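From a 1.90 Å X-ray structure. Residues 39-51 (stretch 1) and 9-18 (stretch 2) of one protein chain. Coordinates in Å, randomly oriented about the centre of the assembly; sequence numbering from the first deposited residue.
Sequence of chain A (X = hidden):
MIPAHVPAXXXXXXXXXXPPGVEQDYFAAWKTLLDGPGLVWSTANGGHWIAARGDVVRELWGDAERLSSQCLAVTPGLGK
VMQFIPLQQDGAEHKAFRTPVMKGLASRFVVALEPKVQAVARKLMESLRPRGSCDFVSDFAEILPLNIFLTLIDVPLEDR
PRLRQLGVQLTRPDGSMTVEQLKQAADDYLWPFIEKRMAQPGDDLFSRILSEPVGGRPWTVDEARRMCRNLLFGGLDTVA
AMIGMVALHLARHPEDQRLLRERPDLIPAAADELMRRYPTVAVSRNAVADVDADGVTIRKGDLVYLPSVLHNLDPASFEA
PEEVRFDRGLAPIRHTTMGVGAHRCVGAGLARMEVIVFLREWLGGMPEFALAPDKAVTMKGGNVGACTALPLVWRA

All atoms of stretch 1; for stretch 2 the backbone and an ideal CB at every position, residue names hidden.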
ATOM      1  N   LEU A  39     -21.113   7.182  -8.049  1.00 13.37           N
ATOM      2  CA  LEU A  39     -21.098   5.702  -7.958  1.00 13.40           C
ATOM      3  C   LEU A  39     -21.490   5.182  -9.322  1.00 13.26           C
ATOM      4  O   LEU A  39     -22.607   5.475  -9.788  1.00 15.07           O
ATOM      5  CB  LEU A  39     -22.055   5.209  -6.860  1.00 13.78           C
ATOM      6  CG  LEU A  39     -22.086   3.758  -6.389  1.00 14.97           C
ATOM      7  CD1 LEU A  39     -20.693   3.194  -6.093  1.00 13.19           C
ATOM      8  CD2 LEU A  39     -22.966   3.650  -5.115  1.00 15.81           C
ATOM      9  N   VAL A  40     -20.554   4.511  -9.999  1.00 12.65           N
ATOM     10  CA  VAL A  40     -20.726   4.060 -11.398  1.00 11.89           C
ATOM     11  C   VAL A  40     -20.612   2.534 -11.460  1.00 12.62           C
ATOM     12  O   VAL A  40     -20.040   1.906 -10.547  1.00 11.87           O
ATOM     13  CB  VAL A  40     -19.721   4.756 -12.402  1.00 11.65           C
ATOM     14  CG1 VAL A  40     -20.039   6.240 -12.546  1.00 12.41           C
ATOM     15  CG2 VAL A  40     -18.247   4.581 -11.998  1.00 10.71           C
ATOM     16  N   TRP A  41     -21.186   1.925 -12.492  1.00 12.25           N
ATOM     17  CA  TRP A  41     -21.094   0.478 -12.684  1.00 11.95           C
ATOM     18  C   TRP A  41     -20.230   0.263 -13.884  1.00 12.23           C
ATOM     19  O   TRP A  41     -20.609   0.680 -14.967  1.00 12.98           O
ATOM     20  CB  TRP A  41     -22.469  -0.119 -12.991  1.00 12.64           C
ATOM     21  CG  TRP A  41     -22.425  -1.587 -13.358  1.00 11.11           C
ATOM     22  CD1 TRP A  41     -22.407  -2.125 -14.618  1.00 14.91           C
ATOM     23  CD2 TRP A  41     -22.409  -2.687 -12.445  1.00 13.76           C
ATOM     24  NE1 TRP A  41     -22.377  -3.516 -14.541  1.00 11.65           N
ATOM     25  CE2 TRP A  41     -22.389  -3.878 -13.218  1.00 13.99           C
ATOM     26  CE3 TRP A  41     -22.444  -2.785 -11.044  1.00 12.24           C
ATOM     27  CZ2 TRP A  41     -22.385  -5.145 -12.639  1.00 14.25           C
ATOM     28  CZ3 TRP A  41     -22.445  -4.057 -10.467  1.00 15.21           C
ATOM     29  CH2 TRP A  41     -22.425  -5.217 -11.272  1.00 12.72           C
ATOM     30  N   SER A  42     -19.070  -0.385 -13.722  1.00 11.72           N
ATOM     31  CA  SER A  42     -18.221  -0.655 -14.876  1.00 12.06           C
ATOM     32  C   SER A  42     -18.604  -2.013 -15.418  1.00 13.27           C
ATOM     33  O   SER A  42     -18.827  -2.947 -14.656  1.00 12.14           O
ATOM     34  CB  SER A  42     -16.725  -0.641 -14.528  1.00 12.03           C
ATOM     35  OG  SER A  42     -15.957  -1.095 -15.632  1.00 13.61           O
ATOM     36  N   THR A  43     -18.682  -2.110 -16.749  1.00 14.24           N
ATOM     37  CA  THR A  43     -18.905  -3.396 -17.401  1.00 15.83           C
ATOM     38  C   THR A  43     -17.633  -4.248 -17.529  1.00 16.74           C
ATOM     39  O   THR A  43     -17.732  -5.459 -17.777  1.00 16.35           O
ATOM     40  CB  THR A  43     -19.494  -3.201 -18.791  1.00 16.51           C
ATOM     41  OG1 THR A  43     -18.658  -2.296 -19.504  1.00 15.92           O
ATOM     42  CG2 THR A  43     -20.885  -2.606 -18.687  1.00 17.80           C
ATOM     43  N   ALA A  44     -16.449  -3.646 -17.318  1.00 15.69           N
ATOM     44  CA  ALA A  44     -15.194  -4.396 -17.443  1.00 14.88           C
ATOM     45  C   ALA A  44     -15.018  -5.264 -16.206  1.00 14.31           C
ATOM     46  O   ALA A  44     -15.738  -5.086 -15.198  1.00 14.66           O
ATOM     47  CB  ALA A  44     -13.991  -3.445 -17.630  1.00 15.02           C
ATOM     48  N   ASN A  45     -14.097  -6.219 -16.305  1.00 14.35           N
ATOM     49  CA  ASN A  45     -13.702  -7.099 -15.195  1.00 14.62           C
ATOM     50  C   ASN A  45     -14.894  -7.783 -14.521  1.00 15.55           C
ATOM     51  O   ASN A  45     -14.980  -7.838 -13.289  1.00 15.52           O
ATOM     52  CB  ASN A  45     -12.864  -6.319 -14.184  1.00 13.81           C
ATOM     53  CG  ASN A  45     -11.564  -5.840 -14.786  1.00 15.17           C
ATOM     54  OD1 ASN A  45     -10.743  -6.642 -15.243  1.00 15.08           O
ATOM     55  ND2 ASN A  45     -11.406  -4.536 -14.876  1.00 12.56           N
ATOM     56  N   GLY A  46     -15.822  -8.281 -15.326  1.00 14.99           N
ATOM     57  CA  GLY A  46     -16.939  -9.048 -14.771  1.00 15.89           C
ATOM     58  C   GLY A  46     -18.142  -8.235 -14.296  1.00 15.79           C
ATOM     59  O   GLY A  46     -19.173  -8.820 -13.930  1.00 16.44           O
ATOM     60  N   GLY A  47     -18.018  -6.905 -14.289  1.00 14.23           N
ATOM     61  CA  GLY A  47     -19.116  -6.045 -13.857  1.00 12.85           C
ATOM     62  C   GLY A  47     -19.075  -5.768 -12.358  1.00 12.18           C
ATOM     63  O   GLY A  47     -19.205  -6.691 -11.532  1.00 12.71           O
ATOM     64  N   HIS A  48     -18.907  -4.494 -12.010  1.00 11.25           N
ATOM     65  CA  HIS A  48     -18.734  -4.099 -10.596  1.00 10.71           C
ATOM     66  C   HIS A  48     -18.939  -2.589 -10.405  1.00  9.53           C
ATOM     67  O   HIS A  48     -18.714  -1.803 -11.339  1.00  9.48           O
ATOM     68  CB  HIS A  48     -17.345  -4.549 -10.087  1.00  9.76           C
ATOM     69  CG  HIS A  48     -16.204  -3.755 -10.644  1.00 10.84           C
ATOM     70  ND1 HIS A  48     -15.451  -4.173 -11.724  1.00 13.12           N
ATOM     71  CD2 HIS A  48     -15.676  -2.578 -10.250  1.00  7.26           C
ATOM     72  CE1 HIS A  48     -14.508  -3.271 -11.974  1.00  9.11           C
ATOM     73  NE2 HIS A  48     -14.653  -2.278 -11.118  1.00  9.85           N
ATOM     74  N   TRP A  49     -19.303  -2.185  -9.192  1.00  8.38           N
ATOM     75  CA  TRP A  49     -19.389  -0.780  -8.880  1.00  9.41           C
ATOM     76  C   TRP A  49     -18.019  -0.167  -8.664  1.00 10.38           C
ATOM     77  O   TRP A  49     -17.066  -0.849  -8.257  1.00 11.15           O
ATOM     78  CB  TRP A  49     -20.230  -0.524  -7.622  1.00  9.27           C
ATOM     79  CG  TRP A  49     -21.688  -0.987  -7.677  1.00 10.24           C
ATOM     80  CD1 TRP A  49     -22.201  -2.160  -7.169  1.00 11.52           C
ATOM     81  CD2 TRP A  49     -22.796  -0.269  -8.233  1.00 11.55           C
ATOM     82  NE1 TRP A  49     -23.566  -2.202  -7.393  1.00 10.16           N
ATOM     83  CE2 TRP A  49     -23.947  -1.064  -8.053  1.00 12.16           C
ATOM     84  CE3 TRP A  49     -22.923   0.964  -8.889  1.00 13.11           C
ATOM     85  CZ2 TRP A  49     -25.228  -0.636  -8.453  1.00 14.93           C
ATOM     86  CZ3 TRP A  49     -24.197   1.378  -9.320  1.00 14.64           C
ATOM     87  CH2 TRP A  49     -25.328   0.566  -9.106  1.00 12.46           C
ATOM     88  N   ILE A  50     -17.931   1.128  -8.929  1.00  9.19           N
ATOM     89  CA  ILE A  50     -16.746   1.908  -8.563  1.00 10.94           C
ATOM     90  C   ILE A  50     -17.215   3.161  -7.805  1.00 11.29           C
ATOM     91  O   ILE A  50     -18.071   3.937  -8.312  1.00 11.53           O
ATOM     92  CB  ILE A  50     -15.884   2.368  -9.775  1.00 10.73           C
ATOM     93  CG1 ILE A  50     -15.354   1.193 -10.605  1.00 10.46           C
ATOM     94  CG2 ILE A  50     -14.746   3.269  -9.271  1.00 11.34           C
ATOM     95  CD1 ILE A  50     -14.766   1.572 -12.024  1.00  8.87           C
ATOM     96  N   ALA A  51     -16.682   3.377  -6.602  1.00 10.96           N
ATOM     97  CA  ALA A  51     -17.026   4.594  -5.865  1.00 11.30           C
ATOM     98  C   ALA A  51     -16.203   5.729  -6.485  1.00 12.67           C
ATOM     99  O   ALA A  51     -15.000   5.592  -6.615  1.00 13.38           O
ATOM    100  CB  ALA A  51     -16.732   4.435  -4.405  1.00 11.77           C
ATOM    101  N   UNK A   9     -27.521   5.626 -16.860  1.00 22.50           N
ATOM    102  CA  UNK A   9     -26.637   6.789 -16.771  1.00 23.43           C
ATOM    103  C   UNK A   9     -25.424   6.586 -15.832  1.00 22.81           C
ATOM    104  O   UNK A   9     -24.498   7.392 -15.849  1.00 22.34           O
ATOM    105  CB  UNK A   9     -27.448   7.996 -16.295  1.00 23.43           C
ATOM    106  N   UNK A  10     -25.445   5.506 -15.042  1.00 21.77           N
ATOM    107  CA  UNK A  10     -24.305   5.110 -14.183  1.00 20.26           C
ATOM    108  C   UNK A  10     -23.309   4.143 -14.852  1.00 19.35           C
ATOM    109  O   UNK A  10     -22.321   3.758 -14.220  1.00 19.08           O
ATOM    110  CB  UNK A  10     -24.840   4.458 -12.907  1.00 20.26           C
ATOM    111  N   UNK A  11     -23.541   3.731 -16.099  1.00 18.47           N
ATOM    112  CA  UNK A  11     -22.690   2.710 -16.743  1.00 18.84           C
ATOM    113  C   UNK A  11     -21.425   3.336 -17.312  1.00 19.07           C
ATOM    114  O   UNK A  11     -21.502   4.355 -17.989  1.00 18.79           O
ATOM    115  CB  UNK A  11     -23.457   1.991 -17.854  1.00 18.84           C
ATOM    116  N   UNK A  12     -20.270   2.743 -17.008  1.00 18.67           N
ATOM    117  CA  UNK A  12     -18.982   3.116 -17.615  1.00 18.14           C
ATOM    118  C   UNK A  12     -18.271   1.845 -18.055  1.00 18.83           C
ATOM    119  O   UNK A  12     -18.642   0.765 -17.652  1.00 17.47           O
ATOM    120  CB  UNK A  12     -18.114   3.914 -16.640  1.00 18.14           C
ATOM    121  N   UNK A  13     -17.226   1.964 -18.858  1.00 19.44           N
ATOM    122  CA  UNK A  13     -16.442   0.782 -19.163  1.00 21.21           C
ATOM    123  C   UNK A  13     -15.027   0.837 -18.550  1.00 20.49           C
ATOM    124  O   UNK A  13     -14.160  -0.006 -18.856  1.00 22.34           O
ATOM    125  CB  UNK A  13     -16.348   0.611 -20.681  1.00 21.21           C
ATOM    126  N   UNK A  14     -14.802   1.814 -17.684  1.00 19.20           N
ATOM    127  CA  UNK A  14     -13.552   1.956 -16.904  1.00 17.98           C
ATOM    128  C   UNK A  14     -12.915   0.640 -16.437  1.00 17.48           C
ATOM    129  O   UNK A  14     -13.524  -0.091 -15.653  1.00 17.42           O
ATOM    130  CB  UNK A  14     -13.830   2.820 -15.672  1.00 17.98           C
ATOM    131  N   UNK A  15     -11.689   0.353 -16.910  1.00 16.62           N
ATOM    132  CA  UNK A  15     -10.919  -0.822 -16.512  1.00 16.54           C
ATOM    133  C   UNK A  15      -9.953  -0.437 -15.388  1.00 15.54           C
ATOM    134  O   UNK A  15      -8.965   0.251 -15.634  1.00 13.12           O
ATOM    135  CB  UNK A  15     -10.160  -1.406 -17.705  1.00 16.54           C
ATOM    136  N   UNK A  16     -10.225  -0.899 -14.167  1.00 15.14           N
ATOM    137  CA  UNK A  16      -9.379  -0.543 -13.013  1.00 15.82           C
ATOM    138  C   UNK A  16      -7.908  -0.981 -13.100  1.00 15.97           C
ATOM    139  O   UNK A  16      -7.018  -0.376 -12.452  1.00 15.71           O
ATOM    140  CB  UNK A  16      -9.989  -1.155 -11.750  1.00 15.82           C
ATOM    141  N   UNK A  17      -7.635  -1.984 -13.928  1.00 15.61           N
ATOM    142  CA  UNK A  17      -6.275  -2.444 -14.165  1.00 18.03           C
ATOM    143  C   UNK A  17      -5.503  -1.585 -15.165  1.00 19.69           C
ATOM    144  O   UNK A  17      -4.280  -1.605 -15.156  1.00 20.18           O
ATOM    145  CB  UNK A  17      -6.307  -3.892 -14.659  1.00 18.03           C
ATOM    146  N   UNK A  18      -6.200  -0.868 -16.047  1.00 20.54           N
ATOM    147  CA  UNK A  18      -5.528   0.069 -16.948  1.00 22.57           C
ATOM    148  C   UNK A  18      -6.382   1.297 -17.234  1.00 22.33           C
ATOM    149  O   UNK A  18      -6.950   1.434 -18.319  1.00 23.57           O
ATOM    150  CB  UNK A  18      -5.170  -0.628 -18.262  1.00 22.57           C
TER

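Position 9 has nothing of stretch 1 within reach of its CB, so many side chains would do; it is Asp 9, which makes no contact here.

At position 10 the backbone O accepts a hydrogen bond from Trp 41 N (2.8 Å), while CA-to-CB points sideways, with CB 4.0 Å from Leu 39 O. That carbonyl invites a donor on a flexible chain: lysine, arginine or glutamine could serve. The residue is Arg 10, whose NH1 donates to Leu 39 O (2.9 Å), the oxygen lying at the edge of the guanidinium near its plane.

Positions 11 and 12 run parallel to Trp 41 and Ser 42. The strand pairing rests on backbone atoms, N of position 12 donating to Trp 41 O (2.9 Å) and Thr 43 N to O of position 12 (3.0 Å), so it leaves the side chains free. Extended angles at both favour beta-branched or other strand-forming residues. CB of 11 lies on the Trp 41 face, 5.3 Å from Thr 43 CG2, with room for a modest apolar group or threonine; Val 11 places CG1 3.9 Å from Thr 43 CG2. CB of 12 lies on the Ser 42 face, 4.6 Å from Val 40 CB, where valine, isoleucine or leucine would suit. Val 12 packs CG2 against Val 40 CG2 (3.8 Å).

At 13, CA-to-CB leads away overall, though CB comes near Thr 43 OG1, and small or polar residues are plausible. Asp 13 keeps its CB 3.8 Å from that OG1.

Position 14 offers its backbone O to Ser 42 OG (2.6 Å, a hydrogen bond), and its CB stands 4.0 Å from Ile 50 CD1. An apolar side chain, aliphatic or aromatic, is expected; Phe 14 brings CD2 to 3.7 Å from Ile 50 CD1.

The CB of 15 is 4.4 Å from Asn 45 ND2, a donor that calls for an acceptor such as aspartate or asparagine. Asp 15 OD2 accepts from ND2 of Asn 45 (3.0 Å) and also from N of residue 17 (2.9 Å), tying the type I turn it begins to stretch 1.

At position 16 CA-to-CB points sideways, with Asn 45 and His 48 near the CB and Ile 50 a little farther off; a branched aliphatic chain could reach them. Ile 16 sets CG2 3.9 Å from Ile 50 CD1 and CD1 obliquely against the His 48 ring.

At 17, CB is 5.1 Å from Asn 45 ND2, so only a longer side chain makes close contact. Phe 17 turns its ring edge to Asn 45, CD2 lying 3.4 Å from OD1.

Position 18 is beyond reach and permissive; Asn 18 closes the turn, its N donating to Asp 15 O (3.0 Å).

Stretch 2 (9-18) DRVVDFDIFN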
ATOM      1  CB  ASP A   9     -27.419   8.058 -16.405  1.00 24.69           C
ATOM      2  CG  ASP A   9     -27.973   8.050 -14.975  1.00 29.48           C
ATOM      3  OD1 ASP A   9     -28.332   9.147 -14.494  1.00 32.78           O
ATOM      4  OD2 ASP A   9     -28.090   6.977 -14.330  1.00 36.02           O
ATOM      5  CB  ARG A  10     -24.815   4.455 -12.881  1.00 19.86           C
ATOM      6  CG  ARG A  10     -25.813   5.260 -12.032  1.00 23.12           C
ATOM      7  CD  ARG A  10     -25.244   6.581 -11.577  1.00 24.59           C
ATOM      8  NE  ARG A  10     -26.127   7.322 -10.660  1.00 25.06           N
ATOM      9  CZ  ARG A  10     -25.903   7.543  -9.360  1.00 24.18           C
ATOM     10  NH1 ARG A  10     -24.829   7.050  -8.747  1.00 21.30           N
ATOM     11  NH2 ARG A  10     -26.774   8.273  -8.660  1.00 17.84           N
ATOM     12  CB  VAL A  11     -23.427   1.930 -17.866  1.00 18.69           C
ATOM     13  CG1 VAL A  11     -22.470   0.971 -18.589  1.00 18.36           C
ATOM     14  CG2 VAL A  11     -24.630   1.177 -17.307  1.00 18.74           C
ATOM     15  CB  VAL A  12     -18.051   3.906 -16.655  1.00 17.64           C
ATOM     16  CG1 VAL A  12     -18.682   5.209 -16.200  1.00 17.89           C
ATOM     17  CG2 VAL A  12     -17.643   3.042 -15.438  1.00 18.12           C
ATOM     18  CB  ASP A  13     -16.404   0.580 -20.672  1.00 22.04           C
ATOM     19  CG  ASP A  13     -15.642   1.672 -21.375  1.00 27.25           C
ATOM     20  OD1 ASP A  13     -15.341   1.514 -22.587  1.00 34.21           O
ATOM     21  OD2 ASP A  13     -15.351   2.703 -20.729  1.00 31.94           O
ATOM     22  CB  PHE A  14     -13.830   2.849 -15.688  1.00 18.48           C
ATOM     23  CG  PHE A  14     -12.602   3.485 -15.087  1.00 17.86           C
ATOM     24  CD1 PHE A  14     -12.168   4.753 -15.518  1.00 19.01           C
ATOM     25  CD2 PHE A  14     -11.906   2.849 -14.059  1.00 17.71           C
ATOM     26  CE1 PHE A  14     -11.065   5.360 -14.940  1.00 17.16           C
ATOM     27  CE2 PHE A  14     -10.762   3.439 -13.494  1.00 16.90           C
ATOM     28  CZ  PHE A  14     -10.368   4.724 -13.927  1.00 18.29           C
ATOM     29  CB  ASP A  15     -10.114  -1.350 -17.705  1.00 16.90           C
ATOM     30  CG  ASP A  15      -9.212  -2.526 -17.352  1.00 20.06           C
ATOM     31  OD1 ASP A  15      -8.514  -2.960 -18.295  1.00 22.30           O
ATOM     32  OD2 ASP A  15      -9.155  -3.028 -16.183  1.00 16.41           O
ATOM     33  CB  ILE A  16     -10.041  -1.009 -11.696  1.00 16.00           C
ATOM     34  CG1 ILE A  16     -10.130  -2.545 -11.687  1.00 17.88           C
ATOM     35  CG2 ILE A  16     -11.382  -0.260 -11.550  1.00 15.83           C
ATOM     36  CD1 ILE A  16     -11.145  -3.155 -10.706  1.00 22.30           C
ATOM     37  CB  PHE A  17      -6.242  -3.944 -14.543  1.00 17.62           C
ATOM     38  CG  PHE A  17      -6.786  -4.838 -13.461  1.00 18.48           C
ATOM     39  CD1 PHE A  17      -6.054  -5.075 -12.303  1.00 19.26           C
ATOM     40  CD2 PHE A  17      -8.051  -5.422 -13.583  1.00 19.05           C
ATOM     41  CE1 PHE A  17      -6.550  -5.903 -11.290  1.00 21.39           C
ATOM     42  CE2 PHE A  17      -8.564  -6.245 -12.565  1.00 20.85           C
ATOM     43  CZ  PHE A  17      -7.816  -6.493 -11.423  1.00 21.35           C
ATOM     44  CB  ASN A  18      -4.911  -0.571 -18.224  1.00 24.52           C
ATOM     45  CG  ASN A  18      -5.531  -1.898 -18.614  1.00 29.05           C
ATOM     46  OD1 ASN A  18      -5.279  -2.940 -17.998  1.00 34.51           O
ATOM     47  ND2 ASN A  18      -6.316  -1.881 -19.685  1.00 36.33           N
TER
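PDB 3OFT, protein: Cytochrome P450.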